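Eukaryotic translation initiation factor 4E type 5 (Leishmania major, PDB 7KCJ) probably binds the 7-methylguanosine cap of messenger RNA as a translation initiation factor of the eIF4E family. Local coordinates at residues 93-104 / 151-162. Numbering follows the deposited sequence.
Sequences YPNGSRIMINLL and EQIRVEVWLSDS
Arg-98 and Glu-156 form a salt bridge across the strands, with NH1 of Arg-98 3.0 Å from OE1 of Glu-156. The oxygen lies almost in the guanidinium plane, yet is approached from above the carboxylate plane; from the opposite face NE1 of Trp-158 donates to the same OE1 at 3.0 Å, nearly straight (170°). Two donors thus grip one oxygen, while OE2 makes a second salt bridge with Arg-140, surroundings that probably favour a charged carboxylate; NE of Arg-98 bonds separately to Ser-192 O. NE of Arg-154 donates to OD1 of Asn-102 at 3.3 Å, the amide and guanidinium planes being almost perpendicular; ND2 of Asn-102 turns to Asn-187. Eight backbone hydrogen bonds join Ser-97, Ile-99, Ile-101 and Leu-103 to Leu-159, Val-157, Val-155 and Ile-153. Extended from CB outward, with CG anti to the backbone N (chi1 174°), Glu-156 also runs beside Met-100; SD of Met-100 sits 3.5 Å from CG of Glu-156. Met-100 bends at chi2 and chi3, bringing its CE 3.4 Å from CD of Arg-154. Tyr-93 presents its ring edge to Trp-158, CE2 to CE3 3.7 Å. The other face is mostly apolar, with CD1 of Leu-103 3.9 Å from CD1 of Ile-153; helices 108-121 and 165-178 pack on it. Strands 97-103 and 153-159, flanked by 186-191 and 136-143, thus form part of the curved, helix-backed antiparallel sheet of the eIF4E fold.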
loop_
_atom_site.group_PDB
_atom_site.type_symbol
_atom_site.label_atom_id
_atom_site.label_comp_id
_atom_site.label_asym_id
_atom_site.label_seq_id
_atom_site.Cartn_x
_atom_site.Cartn_y
_atom_site.Cartn_z
ATOM N N TYR A 93 8.923 -6.382 11.723
ATOM C CA TYR A 93 8.252 -5.667 12.804
ATOM C C TYR A 93 7.737 -6.627 13.849
ATOM O O TYR A 93 6.573 -7.021 13.794
ATOM C CB TYR A 93 7.092 -4.785 12.286
ATOM C CG TYR A 93 7.405 -4.093 10.989
ATOM C CD1 TYR A 93 8.294 -3.032 10.945
ATOM C CD2 TYR A 93 6.904 -4.571 9.793
ATOM C CE1 TYR A 93 8.625 -2.422 9.748
ATOM C CE2 TYR A 93 7.213 -3.962 8.588
ATOM C CZ TYR A 93 8.073 -2.883 8.570
ATOM O OH TYR A 93 8.439 -2.319 7.376
ATOM N N PRO A 94 8.568 -7.007 14.821
ATOM C CA PRO A 94 8.071 -7.904 15.881
ATOM C C PRO A 94 6.965 -7.248 16.725
ATOM O O PRO A 94 6.156 -7.943 17.333
ATOM C CB PRO A 94 9.321 -8.207 16.730
ATOM C CG PRO A 94 10.481 -7.587 15.996
ATOM C CD PRO A 94 9.960 -6.572 15.049
ATOM N N ASN A 95 6.950 -5.896 16.759
ATOM C CA ASN A 95 6.013 -5.062 17.518
ATOM C C ASN A 95 4.931 -4.403 16.644
ATOM O O ASN A 95 4.190 -3.562 17.141
ATOM C CB ASN A 95 6.805 -3.923 18.178
ATOM C CG ASN A 95 7.987 -4.398 18.988
ATOM O OD1 ASN A 95 9.131 -3.937 18.817
ATOM N ND2 ASN A 95 7.722 -5.350 19.866
ATOM N N GLY A 96 4.859 -4.765 15.374
ATOM C CA GLY A 96 3.987 -4.088 14.434
ATOM C C GLY A 96 2.656 -4.735 14.154
ATOM O O GLY A 96 2.336 -5.805 14.676
ATOM N N SER A 97 1.873 -4.087 13.306
ATOM C CA SER A 97 0.579 -4.599 12.874
ATOM C C SER A 97 0.169 -3.911 11.547
ATOM O O SER A 97 0.983 -3.179 10.965
ATOM C CB SER A 97 -0.473 -4.456 13.972
ATOM O OG SER A 97 -0.728 -3.105 14.319
ATOM N N ARG A 98 -1.050 -4.181 11.036
ATOM C CA ARG A 98 -1.450 -3.614 9.761
ATOM C C ARG A 98 -2.858 -3.045 9.736
ATOM O O ARG A 98 -3.693 -3.390 10.572
ATOM C CB ARG A 98 -1.253 -4.648 8.644
ATOM C CG ARG A 98 -2.206 -5.812 8.732
ATOM C CD ARG A 98 -1.789 -6.960 7.836
ATOM N NE ARG A 98 -2.621 -8.133 8.087
ATOM C CZ ARG A 98 -3.090 -8.943 7.143
ATOM N NH1 ARG A 98 -2.819 -8.712 5.862
ATOM N NH2 ARG A 98 -3.854 -9.975 7.468
ATOM N N ILE A 99 -3.103 -2.144 8.771
ATOM C CA ILE A 99 -4.412 -1.544 8.543
ATOM C C ILE A 99 -4.791 -1.827 7.096
ATOM O O ILE A 99 -4.004 -1.552 6.189
ATOM C CB ILE A 99 -4.411 -0.017 8.860
ATOM C CG1 ILE A 99 -4.272 0.240 10.362
ATOM C CG2 ILE A 99 -5.663 0.658 8.317
ATOM C CD1 ILE A 99 -3.962 1.662 10.695
ATOM N N MET A 100 -5.963 -2.435 6.872
ATOM C CA MET A 100 -6.439 -2.704 5.513
ATOM C C MET A 100 -7.546 -1.747 5.191
ATOM O O MET A 100 -8.472 -1.587 5.984
ATOM C CB MET A 100 -6.980 -4.134 5.344
ATOM C CG MET A 100 -6.118 -5.204 5.940
ATOM S SD MET A 100 -4.427 -5.347 5.441
ATOM C CE MET A 100 -4.669 -6.322 3.942
ATOM N N ILE A 101 -7.438 -1.080 4.050
ATOM C CA ILE A 101 -8.455 -0.155 3.565
ATOM C C ILE A 101 -8.930 -0.662 2.208
ATOM O O ILE A 101 -8.147 -0.657 1.253
ATOM C CB ILE A 101 -7.868 1.272 3.437
ATOM C CG1 ILE A 101 -7.291 1.764 4.772
ATOM C CG2 ILE A 101 -8.908 2.254 2.919
ATOM C CD1 ILE A 101 -6.143 2.591 4.622
ATOM N N ASN A 102 -10.191 -1.096 2.109
ATOM C CA ASN A 102 -10.752 -1.528 0.819
ATOM C C ASN A 102 -11.510 -0.375 0.183
ATOM O O ASN A 102 -12.351 0.226 0.840
ATOM C CB ASN A 102 -11.678 -2.716 0.985
ATOM C CG ASN A 102 -10.937 -3.950 1.435
ATOM O OD1 ASN A 102 -10.319 -4.643 0.622
ATOM N ND2 ASN A 102 -10.976 -4.241 2.725
ATOM N N LEU A 103 -11.185 -0.032 -1.065
ATOM C CA LEU A 103 -11.805 1.092 -1.757
ATOM C C LEU A 103 -12.595 0.486 -2.900
ATOM O O LEU A 103 -11.995 -0.079 -3.805
ATOM C CB LEU A 103 -10.711 2.040 -2.282
ATOM C CG LEU A 103 -9.759 2.577 -1.234
ATOM C CD1 LEU A 103 -8.574 3.326 -1.877
ATOM C CD2 LEU A 103 -10.517 3.451 -0.196
ATOM N N LEU A 104 -13.928 0.548 -2.838
ATOM C CA LEU A 104 -14.788 -0.114 -3.809
ATOM C C LEU A 104 -14.962 0.563 -5.168
ATOM O O LEU A 104 -15.008 -0.140 -6.170
ATOM C CB LEU A 104 -16.198 -0.361 -3.213
ATOM C CG LEU A 104 -16.341 -1.148 -1.896
ATOM C CD1 LEU A 104 -17.766 -1.603 -1.703
ATOM C CD2 LEU A 104 -15.470 -2.373 -1.866
ATOM N N GLU A 151 -13.492 -1.350 -10.267
ATOM C CA GLU A 151 -12.340 -0.524 -9.891
ATOM C C GLU A 151 -11.892 -0.734 -8.449
ATOM O O GLU A 151 -11.090 0.037 -7.950
ATOM C CB GLU A 151 -12.576 0.954 -10.198
ATOM C CG GLU A 151 -12.932 1.175 -11.658
ATOM C CD GLU A 151 -13.021 2.617 -12.113
ATOM O OE1 GLU A 151 -12.446 3.494 -11.433
ATOM O OE2 GLU A 151 -13.661 2.864 -13.157
ATOM N N GLN A 152 -12.360 -1.792 -7.794
ATOM C CA GLN A 152 -12.006 -2.075 -6.414
ATOM C C GLN A 152 -10.523 -2.354 -6.214
ATOM O O GLN A 152 -9.923 -3.087 -7.006
ATOM C CB GLN A 152 -12.817 -3.253 -5.882
ATOM C CG GLN A 152 -12.623 -3.482 -4.388
ATOM C CD GLN A 152 -13.364 -4.697 -3.877
ATOM O OE1 GLN A 152 -14.032 -5.437 -4.642
ATOM N NE2 GLN A 152 -13.225 -4.944 -2.570
ATOM N N ILE A 153 -9.927 -1.734 -5.179
ATOM C CA ILE A 153 -8.539 -1.942 -4.774
ATOM C C ILE A 153 -8.445 -2.095 -3.241
ATOM O O ILE A 153 -9.359 -1.723 -2.508
ATOM C CB ILE A 153 -7.578 -0.830 -5.293
ATOM C CG1 ILE A 153 -7.845 0.534 -4.605
ATOM C CG2 ILE A 153 -7.642 -0.703 -6.802
ATOM C CD1 ILE A 153 -6.931 1.665 -5.059
ATOM N N ARG A 154 -7.329 -2.659 -2.761
ATOM C CA ARG A 154 -7.065 -2.751 -1.328
ATOM C C ARG A 154 -5.722 -2.144 -1.019
ATOM O O ARG A 154 -4.742 -2.501 -1.658
ATOM C CB ARG A 154 -7.078 -4.196 -0.820
ATOM C CG ARG A 154 -6.916 -4.238 0.712
ATOM C CD ARG A 154 -6.655 -5.616 1.260
ATOM N NE ARG A 154 -7.671 -6.592 0.901
ATOM C CZ ARG A 154 -7.557 -7.900 1.125
ATOM N NH1 ARG A 154 -6.451 -8.395 1.678
ATOM N NH2 ARG A 154 -8.531 -8.728 0.765
ATOM N N VAL A 155 -5.664 -1.258 -0.040
ATOM C CA VAL A 155 -4.412 -0.681 0.408
ATOM C C VAL A 155 -4.095 -1.293 1.769
ATOM O O VAL A 155 -4.950 -1.326 2.659
ATOM C CB VAL A 155 -4.450 0.860 0.463
ATOM C CG1 VAL A 155 -3.073 1.416 0.851
ATOM C CG2 VAL A 155 -4.901 1.447 -0.868
ATOM N N GLU A 156 -2.910 -1.854 1.908
ATOM C CA GLU A 156 -2.455 -2.489 3.142
ATOM C C GLU A 156 -1.294 -1.655 3.686
ATOM O O GLU A 156 -0.297 -1.467 2.990
ATOM C CB GLU A 156 -1.996 -3.927 2.845
ATOM C CG GLU A 156 -1.356 -4.662 4.021
ATOM C CD GLU A 156 -0.909 -6.078 3.705
ATOM O OE1 GLU A 156 -0.798 -6.897 4.643
ATOM O OE2 GLU A 156 -0.669 -6.369 2.509
ATOM N N VAL A 157 -1.422 -1.153 4.911
ATOM C CA VAL A 157 -0.382 -0.330 5.539
ATOM C C VAL A 157 0.268 -1.098 6.678
ATOM O O VAL A 157 -0.448 -1.544 7.566
ATOM C CB VAL A 157 -0.996 0.982 6.108
ATOM C CG1 VAL A 157 0.105 1.937 6.566
ATOM C CG2 VAL A 157 -1.936 1.662 5.101
ATOM N N TRP A 158 1.604 -1.227 6.699
ATOM C CA TRP A 158 2.310 -1.914 7.792
ATOM C C TRP A 158 2.894 -0.901 8.738
ATOM O O TRP A 158 3.652 -0.030 8.315
ATOM C CB TRP A 158 3.431 -2.842 7.291
ATOM C CG TRP A 158 2.990 -4.031 6.473
ATOM C CD1 TRP A 158 1.710 -4.415 6.182
ATOM C CD2 TRP A 158 3.850 -4.979 5.823
ATOM N NE1 TRP A 158 1.724 -5.539 5.389
ATOM C CE2 TRP A 158 3.026 -5.908 5.158
ATOM C CE3 TRP A 158 5.241 -5.144 5.750
ATOM C CZ2 TRP A 158 3.547 -6.952 4.391
ATOM C CZ3 TRP A 158 5.748 -6.214 5.026
ATOM C CH2 TRP A 158 4.900 -7.107 4.367
ATOM N N LEU A 159 2.502 -0.971 10.007
ATOM C CA LEU A 159 3.004 -0.060 11.025
ATOM C C LEU A 159 4.099 -0.768 11.819
ATOM O O LEU A 159 3.935 -1.934 12.162
ATOM C CB LEU A 159 1.892 0.368 12.000
ATOM C CG LEU A 159 0.444 0.541 11.509
ATOM C CD1 LEU A 159 -0.400 1.082 12.580
ATOM C CD2 LEU A 159 0.352 1.499 10.388
ATOM N N SER A 160 5.179 -0.073 12.146
ATOM C CA SER A 160 6.250 -0.668 12.961
ATOM C C SER A 160 5.868 -0.746 14.453
ATOM O O SER A 160 6.419 -1.578 15.185
ATOM C CB SER A 160 7.562 0.078 12.773
ATOM O OG SER A 160 7.467 1.418 13.224
ATOM N N ASP A 161 4.893 0.077 14.893
ATOM C CA ASP A 161 4.423 0.056 16.276
ATOM C C ASP A 161 2.901 -0.124 16.316
ATOM O O ASP A 161 2.160 0.787 15.953
ATOM C CB ASP A 161 4.858 1.330 17.004
ATOM C CG ASP A 161 4.414 1.432 18.447
ATOM O OD1 ASP A 161 3.911 0.423 18.992
ATOM O OD2 ASP A 161 4.569 2.520 19.038
ATOM N N SER A 162 2.446 -1.291 16.777
ATOM C CA SER A 162 1.040 -1.647 16.872
ATOM C C SER A 162 0.244 -0.781 17.852
ATOM O O SER A 162 -0.974 -0.680 17.716
ATOM C CB SER A 162 0.879 -3.122 17.218
ATOM O OG SER A 162 1.293 -3.379 18.547
HETATM O O HOH W 1 8.255 -3.355 14.990
HETATM O O HOH W 2 -15.817 -0.140 -8.865
#